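Long-range contacts in rhamnosidase B (PDB 2OKX), which probably hydrolyses terminal alpha-L-rhamnose units from glycosides, as an alpha-L-rhamnosidase of glycoside hydrolase family 78: residues G444-S448 / H555-L559; G467-M471 / L856-C861; Q477-L482 / P569-Q573; D483-R487 / R502-R506. All blocks are in the same frame, centred on the assembly; numbering follows the deposited sequence.

How the contacts relate
Running from the N terminus, the chain opens contact 1 at 444-448, contact 2 at 467-471, contact 3 at 477-482 and contact 4 at 483-487, all in the concanavalin-like part. Contact 4 closes first, at 502-506, with a loop that lies within those of the other three. Residues 555-559 then close contact 1, and 569-573 close contact 3. Contact 2 closes last, at 856-861, and its long loop encloses contact 3, whereas contact 1 crosses both. Contact 4 stays within the beta domain; contacts 1 to 3 bind it to the six-hairpin glycosidase domain. Q477 joins contacts 2 and 3, and strands 446-448 and 503-505 pair between contacts 1 and 4.

Contact 1: G444-S448 / H555-L559; sequences GAERS and HTTRL
H555 carries its ring toward E446 with CG anti to the backbone N (chi1 -169°), while one helical turn later L559 has CG anti to the carbonyl carbon (chi1 -60°), which sends CD1 to E446 and CD2 on toward R447 and S448. The contact docks the last turn of helix 544-559, from the helical glycosidase domain, onto the short strand 446-448 of the concanavalin-like domain, the axes of the two segments passing 8.9 Å apart. H555 NE2 donates to E446 O at 2.8 Å, nearly straight at 169° and close to the ring plane. On the far side of the ring, in one of two R558 conformers, NH2 of that arginine also donates to H555 ND1 at 3.0 Å, a less certain hold. L559 CG lies over one face of the ring, toward its rim, and CD1 touches E446 CG at 3.6 Å. An alanine in place of H555 would probably leave E446 O without its donor and open a gap beside L559 CG, which packs on the ring face. CD2 of the leucine lies near S448 N, a buried donor with no partner in the model. Beyond it, S448 OG is hydrogen-bonded to R502 NH1, and a water accepts from S448 OG at 2.6 Å and donates to L559 O at 2.7 Å.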
loop_
_atom_site.group_PDB
_atom_site.type_symbol
_atom_site.label_atom_id
_atom_site.label_comp_id
_atom_site.label_asym_id
_atom_site.label_seq_id
_atom_site.Cartn_x
_atom_site.Cartn_y
_atom_site.Cartn_z
ATOM N N GLY A 444 8.502 8.343 16.294
ATOM C CA GLY A 444 8.486 9.800 16.253
ATOM C C GLY A 444 7.686 10.304 15.066
ATOM O O GLY A 444 7.196 11.435 15.049
ATOM N N ALA A 445 7.557 9.445 14.065
ATOM C CA ALA A 445 6.813 9.761 12.858
ATOM C C ALA A 445 6.561 8.462 12.121
ATOM O O ALA A 445 7.155 7.431 12.430
ATOM C CB ALA A 445 7.616 10.713 11.970
ATOM N N GLU A 446 5.670 8.511 11.147
ATOM C CA GLU A 446 5.380 7.340 10.350
ATOM C C GLU A 446 6.665 7.012 9.596
ATOM O O GLU A 446 7.413 7.916 9.216
ATOM C CB GLU A 446 4.265 7.661 9.353
ATOM C CG GLU A 446 3.848 6.510 8.446
ATOM C CD GLU A 446 2.565 5.836 8.903
ATOM O OE1 GLU A 446 1.999 5.045 8.116
ATOM O OE2 GLU A 446 2.122 6.093 10.044
ATOM N N ARG A 447 6.943 5.724 9.418
ATOM C CA ARG A 447 8.105 5.296 8.653
ATOM C C ARG A 447 7.706 4.047 7.872
ATOM O O ARG A 447 6.652 3.457 8.119
ATOM C CB ARG A 447 9.317 5.027 9.559
ATOM C CG ARG A 447 9.906 6.304 10.184
ATOM C CD ARG A 447 11.352 6.124 10.630
ATOM N NE ARG A 447 11.905 7.327 11.261
ATOM C CZ ARG A 447 12.166 8.471 10.628
ATOM N NH1 ARG A 447 11.933 8.597 9.329
ATOM N NH2 ARG A 447 12.666 9.500 11.301
ATOM N N SER A 448 8.531 3.663 6.908
ATOM C CA SER A 448 8.243 2.495 6.089
ATOM C C SER A 448 9.541 1.742 5.880
ATOM O O SER A 448 10.527 2.308 5.403
ATOM C CB SER A 448 7.664 2.933 4.739
ATOM O OG SER A 448 7.430 1.830 3.880
ATOM N N HIS A 555 6.957 14.434 3.724
ATOM C CA HIS A 555 7.224 13.136 4.338
ATOM C C HIS A 555 6.289 12.053 3.796
ATOM O O HIS A 555 6.712 10.927 3.542
ATOM C CB HIS A 555 7.094 13.223 5.859
ATOM C CG HIS A 555 7.607 12.011 6.568
ATOM N ND1 HIS A 555 8.887 11.533 6.384
ATOM C CD2 HIS A 555 7.011 11.165 7.441
ATOM C CE1 HIS A 555 9.056 10.443 7.112
ATOM N NE2 HIS A 555 7.933 10.199 7.763
ATOM N N THR A 556 5.019 12.398 3.613
ATOM C CA THR A 556 4.041 11.443 3.097
ATOM C C THR A 556 4.464 10.955 1.708
ATOM O O THR A 556 4.395 9.766 1.398
ATOM C CB THR A 556 2.648 12.084 2.968
ATOM O OG1 THR A 556 2.249 12.621 4.233
ATOM C CG2 THR A 556 1.621 11.044 2.509
ATOM N N THR A 557 4.896 11.894 0.876
ATOM C CA THR A 557 5.317 11.581 -0.485
ATOM C C THR A 557 6.521 10.651 -0.477
ATOM O O THR A 557 6.572 9.689 -1.235
ATOM C CB THR A 557 5.647 12.876 -1.247
ATOM O OG1 THR A 557 4.499 13.733 -1.215
ATOM C CG2 THR A 557 6.013 12.573 -2.707
ATOM N N ARG A 558 7.483 10.940 0.391
ATOM C CA ARG A 558 8.680 10.117 0.521
ATOM C C ARG A 558 8.306 8.666 0.834
ATOM O O ARG A 558 8.768 7.739 0.169
ATOM C CB ARG A 558 9.568 10.694 1.627
ATOM C CG ARG A 558 10.874 9.964 1.895
ATOM C CD ARG A 558 11.822 10.904 2.635
ATOM N NE ARG A 558 11.134 11.627 3.705
ATOM C CZ ARG A 558 11.494 12.827 4.152
ATOM N NH1 ARG A 558 12.540 13.446 3.618
ATOM N NH2 ARG A 558 10.805 13.415 5.122
ATOM N N LEU A 559 7.460 8.474 1.843
ATOM C CA LEU A 559 7.064 7.130 2.254
ATOM C C LEU A 559 6.194 6.389 1.245
ATOM O O LEU A 559 6.064 5.164 1.311
ATOM C CB LEU A 559 6.346 7.178 3.606
ATOM C CG LEU A 559 7.117 7.743 4.800
ATOM C CD1 LEU A 559 6.271 7.537 6.046
ATOM C CD2 LEU A 559 8.474 7.049 4.955
HETATM O O HOH W 1 6.212 2.517 1.697
#

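Contact 2: G467-M471 / L856-C861; sequences GVEYM and LTRSHC
E469 OE1 is gripped by the backbone N of H860 at 2.8 Å, the N-H pointing at it with an angle of 156° from above the carboxylate plane. A water donates to the same E469 OE1 at 2.7 Å and also to R858 O, so the carboxylate holds the backbone of the loop both directly and through solvent. The other oxygen, OE2, accepts from a second water and makes a weak bond with S570 OG. Alongside this polar anchor runs an aromatic one. Y470, with CG opposite its backbone N (chi1 -177°), brings CB over one face of the H860 imidazole in a CH-pi contact, CB lying 3.6 Å from the centroid of the H860 ring. The two rings are nearly parallel, 15° apart, but slid so far along each other that they barely overlap. The contact thus fastens the interrupted strand 462-472 of the concanavalin-like domain to the loop between helices 817-833 and 868-876 of the six-hairpin glycosidase domain. T857 CG2 covers the opposite face of the imidazole, 3.6 Å above the H860 ring plane, W840 meets the ring edge-to-face, and NE2 bonds to Q477 OE1. An alanine at H860 would probably open a gap between Y470 CB and T857 CG2 and deprive Q477 OE1 of its partner. At the phenol end, L856 CD1 packs 3.6 Å from Y470 CZ.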
loop_
_atom_site.group_PDB
_atom_site.type_symbol
_atom_site.label_atom_id
_atom_site.label_comp_id
_atom_site.label_asym_id
_atom_site.label_seq_id
_atom_site.Cartn_x
_atom_site.Cartn_y
_atom_site.Cartn_z
ATOM N N GLY A 467 2.971 -3.125 14.288
ATOM C CA GLY A 467 3.022 -1.695 14.045
ATOM C C GLY A 467 1.699 -1.026 13.721
ATOM O O GLY A 467 0.920 -1.525 12.908
ATOM N N VAL A 468 1.436 0.103 14.372
ATOM C CA VAL A 468 0.215 0.857 14.110
ATOM C C VAL A 468 0.616 2.281 13.737
ATOM O O VAL A 468 1.750 2.694 13.982
ATOM C CB VAL A 468 -0.740 0.876 15.329
ATOM C CG1 VAL A 468 -1.135 -0.550 15.692
ATOM C CG2 VAL A 468 -0.092 1.572 16.514
ATOM N N GLU A 469 -0.311 3.018 13.134
ATOM C CA GLU A 469 -0.049 4.390 12.701
ATOM C C GLU A 469 -0.523 5.445 13.687
ATOM O O GLU A 469 0.048 6.534 13.762
ATOM C CB GLU A 469 -0.781 4.690 11.393
ATOM C CG GLU A 469 -0.519 3.768 10.241
ATOM C CD GLU A 469 -1.185 4.279 8.980
ATOM O OE1 GLU A 469 -2.431 4.345 8.944
ATOM O OE2 GLU A 469 -0.460 4.625 8.028
ATOM N N TYR A 470 -1.579 5.119 14.422
ATOM C CA TYR A 470 -2.189 6.073 15.327
ATOM C C TYR A 470 -2.649 5.549 16.680
ATOM O O TYR A 470 -3.213 4.463 16.787
ATOM C CB TYR A 470 -3.393 6.706 14.604
ATOM C CG TYR A 470 -4.106 7.790 15.376
ATOM C CD1 TYR A 470 -5.180 7.493 16.220
ATOM C CD2 TYR A 470 -3.685 9.117 15.288
ATOM C CE1 TYR A 470 -5.814 8.495 16.958
ATOM C CE2 TYR A 470 -4.308 10.118 16.020
ATOM C CZ TYR A 470 -5.368 9.806 16.852
ATOM O OH TYR A 470 -5.972 10.811 17.572
ATOM N N MET A 471 -2.400 6.348 17.708
ATOM C CA MET A 471 -2.844 6.047 19.057
ATOM C C MET A 471 -2.848 7.349 19.840
ATOM O O MET A 471 -2.026 8.241 19.594
ATOM C CB MET A 471 -1.981 4.954 19.722
ATOM C CG MET A 471 -0.500 5.183 19.817
ATOM S SD MET A 471 0.365 3.601 20.182
ATOM C CE MET A 471 -0.320 3.184 21.789
ATOM N N LEU A 856 -10.589 8.719 12.526
ATOM C CA LEU A 856 -10.242 9.952 11.837
ATOM C C LEU A 856 -10.079 9.653 10.349
ATOM O O LEU A 856 -10.454 10.458 9.494
ATOM C CB LEU A 856 -8.933 10.523 12.406
ATOM C CG LEU A 856 -8.995 11.001 13.861
ATOM C CD1 LEU A 856 -7.589 11.276 14.398
ATOM C CD2 LEU A 856 -9.860 12.255 13.937
ATOM N N THR A 857 -9.531 8.477 10.058
ATOM C CA THR A 857 -9.266 8.038 8.691
ATOM C C THR A 857 -8.792 6.587 8.777
ATOM O O THR A 857 -8.490 6.101 9.869
ATOM C CB THR A 857 -8.134 8.895 8.066
ATOM O OG1 THR A 857 -7.846 8.446 6.735
ATOM C CG2 THR A 857 -6.871 8.789 8.914
ATOM N N ARG A 858 -8.737 5.887 7.648
ATOM C CA ARG A 858 -8.244 4.508 7.671
ATOM C C ARG A 858 -6.723 4.627 7.690
ATOM O O ARG A 858 -6.081 4.451 8.727
ATOM C CB ARG A 858 -8.683 3.733 6.424
ATOM C CG ARG A 858 -8.110 2.310 6.392
ATOM C CD ARG A 858 -8.297 1.607 5.052
ATOM N NE ARG A 858 -7.625 2.291 3.947
ATOM C CZ ARG A 858 -7.020 1.662 2.942
ATOM N NH1 ARG A 858 -6.993 0.333 2.908
ATOM N NH2 ARG A 858 -6.458 2.357 1.957
ATOM N N SER A 859 -6.155 4.942 6.530
ATOM C CA SER A 859 -4.717 5.131 6.396
ATOM C C SER A 859 -4.355 6.560 6.807
ATOM O O SER A 859 -5.029 7.519 6.416
ATOM C CB SER A 859 -4.295 4.904 4.949
ATOM O OG SER A 859 -3.012 5.451 4.706
ATOM N N HIS A 860 -3.293 6.700 7.596
ATOM C CA HIS A 860 -2.854 8.015 8.046
ATOM C C HIS A 860 -1.745 8.573 7.165
ATOM O O HIS A 860 -1.235 9.664 7.421
ATOM C CB HIS A 860 -2.370 7.940 9.498
ATOM C CG HIS A 860 -3.476 7.776 10.491
ATOM N ND1 HIS A 860 -3.821 8.761 11.392
ATOM C CD2 HIS A 860 -4.349 6.760 10.694
ATOM C CE1 HIS A 860 -4.859 8.360 12.103
ATOM N NE2 HIS A 860 -5.199 7.150 11.699
ATOM N N CYS A 861 -1.378 7.830 6.126
ATOM C CA CYS A 861 -0.308 8.257 5.230
ATOM C C CYS A 861 -0.633 7.895 3.779
ATOM O O CYS A 861 -0.321 6.797 3.328
ATOM C CB CYS A 861 1.012 7.592 5.658
ATOM S SG CYS A 861 2.487 8.081 4.709
HETATM O O HOH W 2 -4.278 3.200 10.570
HETATM O O HOH W 3 -0.779 4.318 5.466
#

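Contact 3: Q477-L482 / P569-Q573; sequences QHTYGL and PSYEQ
Y571 reaches across to 477-482 with its ring, swung out from CB with CG anti to the carbonyl carbon (chi1 -62°). Its target is a type II beta turn, T479 to L482, in the loop between strands 475-477 and 485-489 of the concanavalin-like domain; Y571 itself comes from the loop ahead of helix 577-590 in the glycosidase domain. Beyond CB and CG, CD2 lies 4.0 Å from L482 CB. One atom further, the ring edge at Y571 CE2 faces Y480 O, near the ring plane, at 3.7 Å. CZ passes T479, and OH comes within 3.5 Å of T479 CA, with the methyl CG2 close by. L482 also puts CD2 over one face of the ring, toward the rim, and L482 CD2 touches S570 O as well, at 3.5 Å. The phenol oxygen is tied to the loop through water: one molecule donates to Y571 OH at 2.6 Å and to H478 O at 2.9 Å, and accepts from Q477 NE2. The amide of Q477 has firmer partners in H860 and T857, which fix its rotation. The turn braces itself from within, T479 OG1 donating to L482 O at 2.7 Å in the carbonyl plane.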
loop_
_atom_site.group_PDB
_atom_site.type_symbol
_atom_site.label_atom_id
_atom_site.label_comp_id
_atom_site.label_asym_id
_atom_site.label_seq_id
_atom_site.Cartn_x
_atom_site.Cartn_y
_atom_site.Cartn_z
ATOM N N GLN A 477 -5.530 2.780 17.335
ATOM C CA GLN A 477 -6.267 2.474 16.113
ATOM C C GLN A 477 -5.612 1.231 15.527
ATOM O O GLN A 477 -4.551 1.314 14.906
ATOM C CB GLN A 477 -6.198 3.620 15.092
ATOM C CG GLN A 477 -7.078 3.363 13.876
ATOM C CD GLN A 477 -7.055 4.489 12.853
ATOM O OE1 GLN A 477 -6.874 5.657 13.198
ATOM N NE2 GLN A 477 -7.270 4.138 11.589
ATOM N N HIS A 478 -6.229 0.073 15.740
ATOM C CA HIS A 478 -5.665 -1.162 15.214
ATOM C C HIS A 478 -5.807 -1.231 13.705
ATOM O O HIS A 478 -6.766 -0.710 13.140
ATOM C CB HIS A 478 -6.321 -2.373 15.881
ATOM C CG HIS A 478 -5.906 -2.548 17.307
ATOM N ND1 HIS A 478 -6.750 -2.296 18.366
ATOM C CD2 HIS A 478 -4.714 -2.886 17.848
ATOM C CE1 HIS A 478 -6.093 -2.472 19.499
ATOM N NE2 HIS A 478 -4.857 -2.828 19.211
ATOM N N THR A 479 -4.836 -1.871 13.059
ATOM C CA THR A 479 -4.840 -1.989 11.612
ATOM C C THR A 479 -5.728 -3.136 11.124
ATOM O O THR A 479 -5.253 -4.064 10.472
ATOM C CB THR A 479 -3.394 -2.174 11.078
ATOM O OG1 THR A 479 -2.813 -3.355 11.641
ATOM C CG2 THR A 479 -2.527 -0.982 11.473
ATOM N N TYR A 480 -7.020 -3.065 11.445
ATOM C CA TYR A 480 -7.972 -4.097 11.022
ATOM C C TYR A 480 -7.804 -4.297 9.523
ATOM O O TYR A 480 -7.825 -3.329 8.761
ATOM C CB TYR A 480 -9.411 -3.663 11.313
ATOM C CG TYR A 480 -9.670 -3.299 12.755
ATOM C CD1 TYR A 480 -9.643 -4.267 13.761
ATOM C CD2 TYR A 480 -9.921 -1.978 13.118
ATOM C CE1 TYR A 480 -9.860 -3.926 15.095
ATOM C CE2 TYR A 480 -10.136 -1.626 14.441
ATOM C CZ TYR A 480 -10.105 -2.600 15.426
ATOM O OH TYR A 480 -10.313 -2.235 16.737
ATOM N N GLY A 481 -7.635 -5.550 9.107
ATOM C CA GLY A 481 -7.449 -5.848 7.698
ATOM C C GLY A 481 -5.977 -5.946 7.338
ATOM O O GLY A 481 -5.619 -6.236 6.190
ATOM N N LEU A 482 -5.120 -5.712 8.326
ATOM C CA LEU A 482 -3.677 -5.758 8.114
ATOM C C LEU A 482 -2.936 -6.387 9.285
ATOM O O LEU A 482 -2.821 -5.781 10.351
ATOM C CB LEU A 482 -3.133 -4.342 7.896
ATOM C CG LEU A 482 -1.615 -4.191 7.794
ATOM C CD1 LEU A 482 -1.135 -4.748 6.452
ATOM C CD2 LEU A 482 -1.233 -2.719 7.929
ATOM N N PRO A 569 2.078 3.214 2.829
ATOM C CA PRO A 569 3.109 2.269 3.270
ATOM C C PRO A 569 2.623 1.200 4.253
ATOM O O PRO A 569 3.302 0.195 4.472
ATOM C CB PRO A 569 4.142 3.184 3.905
ATOM C CG PRO A 569 3.261 4.192 4.602
ATOM C CD PRO A 569 2.201 4.497 3.547
ATOM N N SER A 570 1.452 1.417 4.844
ATOM C CA SER A 570 0.923 0.474 5.821
ATOM C C SER A 570 -0.001 -0.602 5.253
ATOM O O SER A 570 0.436 -1.727 5.002
ATOM C CB SER A 570 0.204 1.231 6.945
ATOM O OG SER A 570 -0.845 2.037 6.436
ATOM N N TYR A 571 -1.269 -0.257 5.041
ATOM C CA TYR A 571 -2.248 -1.219 4.545
ATOM C C TYR A 571 -1.995 -1.896 3.203
ATOM O O TYR A 571 -2.172 -3.113 3.093
ATOM C CB TYR A 571 -3.652 -0.595 4.498
ATOM C CG TYR A 571 -4.185 -0.172 5.850
ATOM C CD1 TYR A 571 -3.885 1.082 6.378
ATOM C CD2 TYR A 571 -4.939 -1.053 6.626
ATOM C CE1 TYR A 571 -4.317 1.450 7.650
ATOM C CE2 TYR A 571 -5.374 -0.699 7.901
ATOM C CZ TYR A 571 -5.058 0.550 8.408
ATOM O OH TYR A 571 -5.443 0.887 9.685
ATOM N N GLU A 572 -1.563 -1.145 2.192
ATOM C CA GLU A 572 -1.407 -1.746 0.871
ATOM C C GLU A 572 -0.045 -1.779 0.169
ATOM O O GLU A 572 0.350 -2.833 -0.340
ATOM C CB GLU A 572 -2.448 -1.120 -0.066
ATOM C CG GLU A 572 -3.790 -0.860 0.629
ATOM C CD GLU A 572 -4.937 -0.615 -0.337
ATOM O OE1 GLU A 572 -5.989 -0.105 0.107
ATOM O OE2 GLU A 572 -4.798 -0.944 -1.531
ATOM N N GLN A 573 0.662 -0.649 0.125
ATOM C CA GLN A 573 1.959 -0.593 -0.557
ATOM C C GLN A 573 1.729 -0.948 -2.031
ATOM O O GLN A 573 2.580 -1.563 -2.685
ATOM C CB GLN A 573 2.945 -1.583 0.077
ATOM C CG GLN A 573 3.394 -1.206 1.492
ATOM C CD GLN A 573 4.090 -2.348 2.225
ATOM O OE1 GLN A 573 4.817 -3.139 1.625
ATOM N NE2 GLN A 573 3.878 -2.423 3.536
HETATM O O HOH W 4 -7.691 1.019 11.019
#

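Contact 4: D483-R487 / R502-R506; sequences DNTFR and RRGFR
R503 meets N484, T485 and F486 along its whole length, and here the packing is close. The residues sit at the start of strand 485-489 and on strand 503-505, two strands of the concanavalin-like domain that belong to different sheets, so side chains rather than a backbone ladder join them. The extended arginine chain slides past the N484 side chain in the opposite direction, R503 CG lying 3.5 Å from N484 OD1. At its end NH2 donates to T485 O at 2.7 Å, a bent bond of 136° that arrives from above the carbonyl plane. F486, its CG held between the backbone N and the carbonyl carbon (chi1 79°), turns the edge of its ring over one face of the guanidinium: CD1 stands 3.6 Å above the plane of the R503 group, and CB is 3.4 Å from R503 NH2. A salt bridge from NH2 to E152 and a bond from NH1 to S499 add to the grip on this buried charge. N484, the centre of an inverse gamma turn, reaches back with ND2 to donate to G504 O at 3.1 Å, and to G467 O of the neighbouring strand. On the other flank direct contact gives way to water. One molecule lies 2.7 Å from N484 OD1 and takes the N-H of G504, bridging amide and strand. A second donates to D483 O at 3.0 Å and accepts a weak bond from R503 NE.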
loop_
_atom_site.group_PDB
_atom_site.type_symbol
_atom_site.label_atom_id
_atom_site.label_comp_id
_atom_site.label_asym_id
_atom_site.label_seq_id
_atom_site.Cartn_x
_atom_site.Cartn_y
_atom_site.Cartn_z
ATOM N N ASP A 483 -2.446 -7.605 9.092
ATOM C CA ASP A 483 -1.674 -8.269 10.135
ATOM C C ASP A 483 -0.262 -7.711 9.993
ATOM O O ASP A 483 0.625 -8.353 9.428
ATOM C CB ASP A 483 -1.675 -9.782 9.921
ATOM C CG ASP A 483 -2.894 -10.451 10.517
ATOM O OD1 ASP A 483 -4.019 -10.202 10.031
ATOM O OD2 ASP A 483 -2.721 -11.225 11.483
ATOM N N ASN A 484 -0.079 -6.494 10.498
ATOM C CA ASN A 484 1.191 -5.765 10.427
ATOM C C ASN A 484 2.117 -6.293 11.514
ATOM O O ASN A 484 2.564 -5.547 12.389
ATOM C CB ASN A 484 0.901 -4.280 10.655
ATOM C CG ASN A 484 1.770 -3.384 9.817
ATOM O OD1 ASN A 484 2.282 -3.797 8.778
ATOM N ND2 ASN A 484 1.922 -2.136 10.249
ATOM N N THR A 485 2.443 -7.577 11.421
ATOM C CA THR A 485 3.218 -8.225 12.464
ATOM C C THR A 485 4.204 -9.307 12.043
ATOM O O THR A 485 4.291 -9.700 10.885
ATOM C CB THR A 485 2.260 -8.938 13.420
ATOM O OG1 THR A 485 1.645 -10.022 12.710
ATOM C CG2 THR A 485 1.155 -8.006 13.900
ATOM N N PHE A 486 4.936 -9.783 13.047
ATOM C CA PHE A 486 5.847 -10.904 12.910
ATOM C C PHE A 486 6.114 -11.429 14.314
ATOM O O PHE A 486 5.979 -10.701 15.302
ATOM C CB PHE A 486 7.155 -10.538 12.169
ATOM C CG PHE A 486 8.189 -9.810 12.998
ATOM C CD1 PHE A 486 8.630 -8.548 12.610
ATOM C CD2 PHE A 486 8.778 -10.409 14.113
ATOM C CE1 PHE A 486 9.642 -7.894 13.313
ATOM C CE2 PHE A 486 9.791 -9.760 14.822
ATOM C CZ PHE A 486 10.222 -8.503 14.421
ATOM N N ARG A 487 6.411 -12.716 14.406
ATOM C CA ARG A 487 6.744 -13.318 15.684
ATOM C C ARG A 487 8.104 -13.952 15.492
ATOM O O ARG A 487 8.349 -14.628 14.492
ATOM C CB ARG A 487 5.737 -14.393 16.101
ATOM C CG ARG A 487 6.272 -15.293 17.228
ATOM C CD ARG A 487 5.169 -16.084 17.897
ATOM N NE ARG A 487 4.282 -15.218 18.663
ATOM C CZ ARG A 487 3.207 -15.642 19.318
ATOM N NH1 ARG A 487 2.884 -16.930 19.301
ATOM N NH2 ARG A 487 2.458 -14.780 19.994
ATOM N N ARG A 502 8.372 -5.563 4.359
ATOM C CA ARG A 502 8.184 -4.135 4.591
ATOM C C ARG A 502 6.904 -3.835 5.362
ATOM O O ARG A 502 5.862 -4.432 5.104
ATOM C CB ARG A 502 8.143 -3.378 3.259
ATOM C CG ARG A 502 7.793 -1.893 3.407
ATOM C CD ARG A 502 7.446 -1.253 2.068
ATOM N NE ARG A 502 8.610 -1.105 1.197
ATOM C CZ ARG A 502 9.578 -0.213 1.386
ATOM N NH1 ARG A 502 9.535 0.624 2.419
ATOM N NH2 ARG A 502 10.595 -0.159 0.541
ATOM N N ARG A 503 6.997 -2.915 6.317
ATOM C CA ARG A 503 5.843 -2.495 7.104
ATOM C C ARG A 503 5.865 -0.980 7.284
ATOM O O ARG A 503 6.932 -0.376 7.370
ATOM C CB ARG A 503 5.838 -3.166 8.482
ATOM C CG ARG A 503 5.642 -4.673 8.425
ATOM C CD ARG A 503 5.561 -5.297 9.804
ATOM N NE ARG A 503 5.482 -6.753 9.696
ATOM C CZ ARG A 503 6.518 -7.538 9.417
ATOM N NH1 ARG A 503 7.726 -7.016 9.230
ATOM N NH2 ARG A 503 6.341 -8.843 9.284
ATOM N N GLY A 504 4.680 -0.379 7.329
ATOM C CA GLY A 504 4.574 1.056 7.517
ATOM C C GLY A 504 3.850 1.267 8.830
ATOM O O GLY A 504 2.821 0.634 9.079
ATOM N N PHE A 505 4.380 2.139 9.678
ATOM C CA PHE A 505 3.776 2.394 10.980
ATOM C C PHE A 505 4.567 3.478 11.703
ATOM O O PHE A 505 5.639 3.879 11.253
ATOM C CB PHE A 505 3.829 1.112 11.819
ATOM C CG PHE A 505 5.232 0.652 12.118
ATOM C CD1 PHE A 505 5.886 1.066 13.275
ATOM C CD2 PHE A 505 5.924 -0.145 11.210
ATOM C CE1 PHE A 505 7.208 0.699 13.523
ATOM C CE2 PHE A 505 7.253 -0.519 11.447
ATOM C CZ PHE A 505 7.896 -0.095 12.606
ATOM N N ARG A 506 4.028 3.959 12.816
ATOM C CA ARG A 506 4.735 4.941 13.623
ATOM C C ARG A 506 5.048 4.329 14.985
ATOM O O ARG A 506 6.134 4.518 15.520
ATOM C CB ARG A 506 3.910 6.221 13.837
ATOM C CG ARG A 506 4.511 7.089 14.943
ATOM C CD ARG A 506 3.953 8.514 15.047
ATOM N NE ARG A 506 4.491 9.162 16.246
ATOM C CZ ARG A 506 4.166 10.381 16.677
ATOM N NH1 ARG A 506 3.298 11.130 16.011
ATOM N NH2 ARG A 506 4.690 10.840 17.807
HETATM O O HOH W 5 3.274 -8.022 8.171
HETATM O O HOH W 6 2.647 -2.368 6.502
#